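Long-range contact in nitroreductase family protein (Clostridium novyi, PDB 3G14), which probably acts as an oxidoreductase of the nitroreductase family, a group of flavin-dependent enzymes: residues I14-L27 with A70-I82. Numbering follows the deposited sequence.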
ATOM      1  N   ILE B  14      -4.835 -14.814   6.837  1.00 17.69           N
ATOM      2  CA  ILE B  14      -5.757 -15.733   7.451  1.00 16.12           C
ATOM      3  C   ILE B  14      -6.434 -16.503   6.337  1.00 16.26           C
ATOM      4  O   ILE B  14      -6.802 -15.947   5.286  1.00 17.11           O
ATOM      5  CB  ILE B  14      -6.803 -14.994   8.334  1.00 15.65           C
ATOM      6  CG1 ILE B  14      -6.131 -14.296   9.546  1.00 17.62           C
ATOM      7  CG2 ILE B  14      -7.894 -15.968   8.791  1.00 16.75           C
ATOM      8  CD1 ILE B  14      -5.450 -15.232  10.504  1.00 21.37           C
ATOM      9  N   LYS B  15      -6.540 -17.811   6.545  1.00 17.59           N
ATOM     10  CA  LYS B  15      -7.103 -18.708   5.535  1.00 19.01           C
ATOM     11  C   LYS B  15      -8.319 -19.438   6.040  1.00 19.77           C
ATOM     12  O   LYS B  15      -8.994 -20.088   5.244  1.00 18.48           O
ATOM     13  CB  LYS B  15      -6.061 -19.736   5.066  1.00 21.70           C
ATOM     14  CG  LYS B  15      -4.852 -19.102   4.419  1.00 27.12           C
ATOM     15  CD  LYS B  15      -5.147 -18.639   3.029  1.00 23.64           C
ATOM     16  CE  LYS B  15      -3.857 -18.160   2.363  1.00 30.64           C
ATOM     17  NZ  LYS B  15      -4.152 -17.413   1.110  1.00 34.59           N
ATOM     18  N   LYS B  16      -8.593 -19.318   7.348  1.00 18.38           N
ATOM     19  CA  LYS B  16      -9.661 -20.055   7.983  1.00 21.84           C
ATOM     20  C   LYS B  16     -10.522 -19.087   8.760  1.00 19.51           C
ATOM     21  O   LYS B  16     -10.021 -18.319   9.585  1.00 18.48           O
ATOM     22  CB  LYS B  16      -9.087 -21.164   8.856  1.00 21.28           C
ATOM     23  CG  LYS B  16      -8.538 -22.287   7.970  1.00 25.57           C
ATOM     24  CD  LYS B  16      -7.831 -23.353   8.743  1.00 32.01           C
ATOM     25  CE  LYS B  16      -7.506 -24.547   7.825  1.00 40.19           C
ATOM     26  NZ  LYS B  16      -8.676 -25.019   6.984  1.00 43.69           N
ATOM     27  N   PHE B  17     -11.813 -19.151   8.458  1.00 19.87           N
ATOM     28  CA  PHE B  17     -12.799 -18.157   8.854  1.00 22.25           C
ATOM     29  C   PHE B  17     -14.055 -18.791   9.412  1.00 23.02           C
ATOM     30  O   PHE B  17     -14.464 -19.876   8.985  1.00 21.86           O
ATOM     31  CB  PHE B  17     -13.208 -17.322   7.646  1.00 22.18           C
ATOM     32  CG  PHE B  17     -12.125 -16.447   7.141  1.00 22.37           C
ATOM     33  CD1 PHE B  17     -11.862 -15.237   7.748  1.00 16.03           C
ATOM     34  CD2 PHE B  17     -11.360 -16.826   6.057  1.00 19.31           C
ATOM     35  CE1 PHE B  17     -10.881 -14.430   7.303  1.00 15.09           C
ATOM     36  CE2 PHE B  17     -10.371 -16.033   5.603  1.00 19.70           C
ATOM     37  CZ  PHE B  17     -10.103 -14.843   6.193  1.00 16.99           C
ATOM     38  N   GLU B  18     -14.678 -18.077  10.346  1.00 24.48           N
ATOM     39  CA  GLU B  18     -15.990 -18.436  10.845  1.00 26.36           C
ATOM     40  C   GLU B  18     -16.969 -17.976   9.769  1.00 26.32           C
ATOM     41  O   GLU B  18     -16.615 -17.157   8.926  1.00 21.47           O
ATOM     42  CB  GLU B  18     -16.293 -17.726  12.178  1.00 27.40           C
ATOM     43  CG  GLU B  18     -15.198 -17.809  13.264  1.00 29.58           C
ATOM     44  CD  GLU B  18     -15.085 -19.189  13.942  1.00 43.27           C
ATOM     45  OE1 GLU B  18     -15.613 -20.198  13.397  1.00 45.72           O
ATOM     46  OE2 GLU B  18     -14.450 -19.251  15.031  1.00 46.01           O
ATOM     47  N   GLN B  19     -18.191 -18.498   9.782  1.00 27.19           N
ATOM     48  CA  GLN B  19     -19.221 -18.033   8.836  1.00 28.59           C
ATOM     49  C   GLN B  19     -19.947 -16.762   9.330  1.00 26.56           C
ATOM     50  O   GLN B  19     -20.731 -16.172   8.588  1.00 27.38           O
ATOM     51  CB  GLN B  19     -20.209 -19.160   8.462  1.00 30.21           C
ATOM     52  CG  GLN B  19     -20.683 -20.036   9.612  1.00 37.13           C
ATOM     53  CD  GLN B  19     -21.706 -21.108   9.182  1.00 32.91           C
ATOM     54  OE1 GLN B  19     -21.872 -21.393   7.988  1.00 44.46           O
ATOM     55  NE2 GLN B  19     -22.382 -21.706  10.163  1.00 43.40           N
ATOM     56  N   THR B  20     -19.662 -16.344  10.561  1.00 23.84           N
ATOM     57  CA  THR B  20     -20.192 -15.097  11.134  1.00 25.24           C
ATOM     58  C   THR B  20     -20.295 -13.967  10.113  1.00 22.23           C
ATOM     59  O   THR B  20     -19.319 -13.625   9.465  1.00 20.75           O
ATOM     60  CB  THR B  20     -19.270 -14.594  12.252  1.00 27.58           C
ATOM     61  OG1 THR B  20     -19.060 -15.651  13.181  1.00 25.26           O
ATOM     62  CG2 THR B  20     -19.856 -13.356  12.963  1.00 22.55           C
ATOM     63  N   ALA B  21     -21.476 -13.379   9.998  1.00 20.81           N
ATOM     64  CA  ALA B  21     -21.685 -12.249   9.092  1.00 22.36           C
ATOM     65  C   ALA B  21     -20.876 -10.993   9.477  1.00 17.96           C
ATOM     66  O   ALA B  21     -20.710 -10.670  10.655  1.00 17.47           O
ATOM     67  CB  ALA B  21     -23.157 -11.907   9.039  1.00 22.71           C
ATOM     68  N   ILE B  22     -20.452 -10.266   8.461  1.00 16.96           N
ATOM     69  CA  ILE B  22     -19.725  -9.002   8.619  1.00 18.36           C
ATOM     70  C   ILE B  22     -20.703  -7.952   9.069  1.00 18.48           C
ATOM     71  O   ILE B  22     -21.820  -7.918   8.570  1.00 19.24           O
ATOM     72  CB  ILE B  22     -19.100  -8.548   7.272  1.00 20.42           C
ATOM     73  CG1 ILE B  22     -18.143  -9.624   6.724  1.00 22.74           C
ATOM     74  CG2 ILE B  22     -18.440  -7.154   7.402  1.00 14.78           C
ATOM     75  CD1 ILE B  22     -16.966  -9.933   7.588  1.00 20.85           C
ATOM     76  N   ASP B  23     -20.302  -7.103  10.013  1.00 19.40           N
ATOM     77  CA  ASP B  23     -21.156  -5.990  10.439  1.00 18.27           C
ATOM     78  C   ASP B  23     -21.092  -4.876   9.405  1.00 19.24           C
ATOM     79  O   ASP B  23     -20.003  -4.399   9.087  1.00 17.56           O
ATOM     80  CB  ASP B  23     -20.708  -5.466  11.806  1.00 17.98           C
ATOM     81  CG  ASP B  23     -21.062  -6.413  12.958  1.00 27.50           C
ATOM     82  OD1 ASP B  23     -22.067  -7.156  12.849  1.00 35.74           O
ATOM     83  OD2 ASP B  23     -20.342  -6.396  13.989  1.00 31.92           O
ATOM     84  N   ARG B  24     -22.249  -4.438   8.896  1.00 20.17           N
ATOM     85  CA  ARG B  24     -22.287  -3.467   7.790  1.00 21.21           C
ATOM     86  C   ARG B  24     -21.529  -2.172   8.118  1.00 21.24           C
ATOM     87  O   ARG B  24     -20.807  -1.625   7.275  1.00 18.44           O
ATOM     88  CB  ARG B  24     -23.748  -3.141   7.422  1.00 23.24           C
ATOM     89  CG  ARG B  24     -23.907  -2.214   6.214  1.00 22.69           C
ATOM     90  CD  ARG B  24     -25.364  -2.143   5.750  1.00 26.31           C
ATOM     91  NE  ARG B  24     -25.487  -1.390   4.498  1.00 27.41           N
ATOM     92  CZ  ARG B  24     -25.522  -0.059   4.426  1.00 28.12           C
ATOM     93  NH1 ARG B  24     -25.455   0.688   5.525  1.00 30.76           N
ATOM     94  NH2 ARG B  24     -25.633   0.540   3.252  1.00 32.46           N
ATOM     95  N   ASP B  25     -21.712  -1.678   9.344  1.00 19.55           N
ATOM     96  CA  ASP B  25     -21.057  -0.452   9.791  1.00 20.53           C
ATOM     97  C   ASP B  25     -19.521  -0.620   9.800  1.00 19.89           C
ATOM     98  O   ASP B  25     -18.775   0.288   9.394  1.00 16.85           O
ATOM     99  CB  ASP B  25     -21.549  -0.076  11.181  1.00 21.45           C
ATOM    100  CG  ASP B  25     -21.026  -1.013  12.263  1.00 27.71           C
ATOM    101  OD1 ASP B  25     -21.355  -2.230  12.209  1.00 30.96           O
ATOM    102  OD2 ASP B  25     -20.259  -0.532  13.143  1.00 35.04           O
ATOM    103  N   LYS B  26     -19.057  -1.786  10.253  1.00 16.92           N
ATOM    104  CA  LYS B  26     -17.617  -2.068  10.274  1.00 18.35           C
ATOM    105  C   LYS B  26     -17.066  -2.133   8.858  1.00 20.39           C
ATOM    106  O   LYS B  26     -16.041  -1.535   8.580  1.00 20.54           O
ATOM    107  CB  LYS B  26     -17.298  -3.354  11.028  1.00 18.29           C
ATOM    108  CG  LYS B  26     -17.581  -3.353  12.546  1.00 19.39           C
ATOM    109  CD  LYS B  26     -16.830  -4.523  13.192  1.00 19.83           C
ATOM    110  CE  LYS B  26     -17.346  -4.927  14.559  1.00 28.97           C
ATOM    111  NZ  LYS B  26     -18.060  -3.858  15.239  1.00 27.22           N
ATOM    112  N   LEU B  27     -17.757  -2.823   7.954  1.00 19.35           N
ATOM    113  CA  LEU B  27     -17.383  -2.808   6.527  1.00 18.79           C
ATOM    114  C   LEU B  27     -17.289  -1.392   5.948  1.00 20.60           C
ATOM    115  O   LEU B  27     -16.334  -1.057   5.216  1.00 19.98           O
ATOM    116  CB  LEU B  27     -18.402  -3.578   5.705  1.00 19.65           C
ATOM    117  CG  LEU B  27     -18.132  -3.661   4.189  1.00 21.09           C
ATOM    118  CD1 LEU B  27     -16.776  -4.326   3.870  1.00 18.53           C
ATOM    119  CD2 LEU B  27     -19.277  -4.366   3.528  1.00 21.60           C
ATOM    120  N   ALA B  70      -5.433 -23.273  -0.481  1.00 15.49           N
ATOM    121  CA  ALA B  70      -5.751 -22.533   0.746  1.00 18.01           C
ATOM    122  C   ALA B  70      -6.469 -21.194   0.438  1.00 17.52           C
ATOM    123  O   ALA B  70      -7.474 -20.852   1.082  1.00 16.95           O
ATOM    124  CB  ALA B  70      -4.493 -22.319   1.599  1.00 16.22           C
ATOM    125  N   ALA B  71      -5.965 -20.453  -0.560  1.00 15.10           N
ATOM    126  CA  ALA B  71      -6.578 -19.172  -0.947  1.00 16.82           C
ATOM    127  C   ALA B  71      -8.006 -19.369  -1.496  1.00 13.63           C
ATOM    128  O   ALA B  71      -8.944 -18.660  -1.114  1.00 13.24           O
ATOM    129  CB  ALA B  71      -5.663 -18.412  -1.993  1.00 16.23           C
ATOM    130  N   SER B  72      -8.169 -20.349  -2.390  1.00 16.47           N
ATOM    131  CA  SER B  72      -9.465 -20.663  -2.993  1.00 18.28           C
ATOM    132  C   SER B  72     -10.431 -20.988  -1.875  1.00 14.96           C
ATOM    133  O   SER B  72     -11.551 -20.462  -1.863  1.00 15.75           O
ATOM    134  CB  SER B  72      -9.350 -21.858  -3.940  1.00 20.29           C
ATOM    135  OG  SER B  72      -8.717 -21.475  -5.148  1.00 19.72           O
ATOM    136  N   GLU B  73      -9.991 -21.791  -0.904  1.00 16.94           N
ATOM    137  CA  GLU B  73     -10.876 -22.193   0.217  1.00 14.79           C
ATOM    138  C   GLU B  73     -11.224 -21.023   1.121  1.00 16.20           C
ATOM    139  O   GLU B  73     -12.372 -20.956   1.586  1.00 13.92           O
ATOM    140  CB  GLU B  73     -10.273 -23.340   1.016  1.00 14.76           C
ATOM    141  CG  GLU B  73     -10.177 -24.577   0.160  1.00 17.84           C
ATOM    142  CD  GLU B  73      -9.356 -25.669   0.745  1.00 25.29           C
ATOM    143  OE1 GLU B  73      -8.976 -25.568   1.934  1.00 28.05           O
ATOM    144  OE2 GLU B  73      -9.143 -26.658   0.004  1.00 23.40           O
ATOM    145  N   ALA B  74     -10.282 -20.069   1.294  1.00 16.44           N
ATOM    146  CA  ALA B  74     -10.528 -18.862   2.111  1.00 17.03           C
ATOM    147  C   ALA B  74     -11.696 -18.035   1.480  1.00 14.48           C
ATOM    148  O   ALA B  74     -12.606 -17.559   2.171  1.00 15.83           O
ATOM    149  CB  ALA B  74      -9.252 -17.989   2.234  1.00 16.71           C
ATOM    150  N   VAL B  75     -11.694 -17.940   0.163  1.00 11.40           N
ATOM    151  CA  VAL B  75     -12.754 -17.253  -0.563  1.00 14.17           C
ATOM    152  C   VAL B  75     -14.085 -18.020  -0.458  1.00 11.84           C
ATOM    153  O   VAL B  75     -15.150 -17.417  -0.309  1.00 14.57           O
ATOM    154  CB  VAL B  75     -12.388 -17.025  -2.066  1.00 11.12           C
ATOM    155  CG1 VAL B  75     -13.643 -16.563  -2.865  1.00 13.60           C
ATOM    156  CG2 VAL B  75     -11.215 -15.942  -2.216  1.00 13.41           C
ATOM    157  N   LEU B  76     -14.033 -19.354  -0.538  1.00 14.27           N
ATOM    158  CA  LEU B  76     -15.258 -20.149  -0.420  1.00 11.99           C
ATOM    159  C   LEU B  76     -15.879 -20.020   0.965  1.00 14.78           C
ATOM    160  O   LEU B  76     -17.102 -19.980   1.117  1.00 13.53           O
ATOM    161  CB  LEU B  76     -15.018 -21.620  -0.714  1.00 12.22           C
ATOM    162  CG  LEU B  76     -14.655 -22.030  -2.153  1.00 13.94           C
ATOM    163  CD1 LEU B  76     -14.229 -23.525  -2.160  1.00 15.80           C
ATOM    164  CD2 LEU B  76     -15.826 -21.779  -3.090  1.00 17.22           C
ATOM    165  N   ASN B  77     -15.020 -20.019   1.959  1.00 15.05           N
ATOM    166  CA  ASN B  77     -15.429 -20.270   3.341  1.00 16.14           C
ATOM    167  C   ASN B  77     -15.521 -19.031   4.202  1.00 17.43           C
ATOM    168  O   ASN B  77     -15.723 -19.159   5.385  1.00 22.97           O
ATOM    169  CB  ASN B  77     -14.492 -21.302   3.978  1.00 15.21           C
ATOM    170  CG  ASN B  77     -14.551 -22.648   3.255  1.00 18.36           C
ATOM    171  OD1 ASN B  77     -15.598 -23.024   2.718  1.00 19.44           O
ATOM    172  ND2 ASN B  77     -13.437 -23.376   3.251  1.00 15.70           N
ATOM    173  N   SER B  78     -15.394 -17.841   3.621  1.00 13.94           N
ATOM    174  CA  SER B  78     -15.597 -16.569   4.333  1.00 12.47           C
ATOM    175  C   SER B  78     -16.926 -15.905   3.920  1.00 13.08           C
ATOM    176  O   SER B  78     -17.409 -16.167   2.837  1.00 15.06           O
ATOM    177  CB  SER B  78     -14.462 -15.595   4.051  1.00 11.81           C
ATOM    178  OG  SER B  78     -14.212 -15.455   2.656  1.00 15.09           O
ATOM    179  N   PRO B  79     -17.474 -15.003   4.755  1.00 14.04           N
ATOM    180  CA  PRO B  79     -18.768 -14.376   4.333  1.00 13.09           C
ATOM    181  C   PRO B  79     -18.713 -13.504   3.069  1.00 15.62           C
ATOM    182  O   PRO B  79     -19.710 -13.411   2.364  1.00 17.52           O
ATOM    183  CB  PRO B  79     -19.219 -13.579   5.571  1.00 14.90           C
ATOM    184  CG  PRO B  79     -17.943 -13.331   6.344  1.00 15.84           C
ATOM    185  CD  PRO B  79     -17.055 -14.555   6.094  1.00 15.46           C
HETATM  186  N   MSE B  80     -17.582 -12.845   2.815  1.00 13.74           N
HETATM  187  CA  MSE B  80     -17.409 -12.063   1.611  1.00 17.77           C
HETATM  188  C   MSE B  80     -15.956 -11.949   1.178  1.00 17.78           C
HETATM  189  O   MSE B  80     -15.022 -12.335   1.893  1.00 16.95           O
HETATM  190  CB  MSE B  80     -18.010 -10.658   1.811  1.00 17.53           C
HETATM  191  CG  MSE B  80     -17.299  -9.867   2.816  1.00 16.77           C
HETATM  192 SE   MSE B  80     -18.005  -8.054   3.148  0.75 21.72          SE
HETATM  193  CE  MSE B  80     -19.773  -8.453   3.449  1.00 23.15           C
ATOM    194  N   THR B  81     -15.794 -11.465  -0.045  1.00 17.62           N
ATOM    195  CA  THR B  81     -14.497 -11.146  -0.623  1.00 18.06           C
ATOM    196  C   THR B  81     -14.544  -9.728  -1.181  1.00 17.90           C
ATOM    197  O   THR B  81     -15.560  -9.302  -1.733  1.00 18.26           O
ATOM    198  CB  THR B  81     -14.132 -12.197  -1.728  1.00 20.18           C
ATOM    199  OG1 THR B  81     -13.780 -13.434  -1.100  1.00 20.08           O
ATOM    200  CG2 THR B  81     -13.012 -11.701  -2.634  1.00 20.38           C
ATOM    201  N   ILE B  82     -13.463  -8.982  -0.975  1.00 15.72           N
ATOM    202  CA  ILE B  82     -13.333  -7.625  -1.539  1.00 15.35           C
ATOM    203  C   ILE B  82     -12.389  -7.692  -2.726  1.00 17.41           C
ATOM    204  O   ILE B  82     -11.276  -8.183  -2.586  1.00 12.88           O
ATOM    205  CB  ILE B  82     -12.844  -6.597  -0.499  1.00 15.81           C
ATOM    206  CG1 ILE B  82     -13.852  -6.518   0.657  1.00 13.90           C
ATOM    207  CG2 ILE B  82     -12.686  -5.223  -1.145  1.00 15.91           C
ATOM    208  CD1 ILE B  82     -13.402  -5.792   1.928  1.00 20.83           C
TER
HETATM  209  O   HOH W   1     -11.106 -22.349   4.632  1.00 20.92           O
HETATM  210  O   HOH W   2      -8.252 -21.990   3.583  1.00 22.54           O
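K15 O is gripped by two waters that tie it to helix 70-77: one water donates to K15 O at 2.6 Å and also to A70 O, while the other donates a longer bond to K15 O and accepts from N77 ND2 at 2.9 Å. A74 CB packs against K15 O at 3.7 Å, beside its two waters. Bent at chi2 (-76°), the K15 chain slants across the first turn of the helix, bringing CD to 4.0 Å from A70 CB and NZ beside A71. S78 CB sits over one face of the F17 ring, 4.2 Å from the centroid and 27° off the normal, a CH-pi contact, and A74 CB meets the ring edge. S78 OG, folded between its backbone N and carbonyl carbon (chi1 51°), donates from there to A74 O at 2.7 Å, leaving CB to meet the ring. In this nitroreductase-family fold the loop 14-23 runs past helix 70-77 and the turn into strand 80-86, a central strand of the mixed sheet, before entering helix 24-35; P150 of neighbouring strand 144-151 also packs on F17. Farther along, I22 crosses P79 nearly at a right angle, CG1 3.7 Å from P79 CG. The side chains of L27 and selenomethionine M80 reach toward each other tip to tip, L27 CD2 3.9 Å from M80 SE.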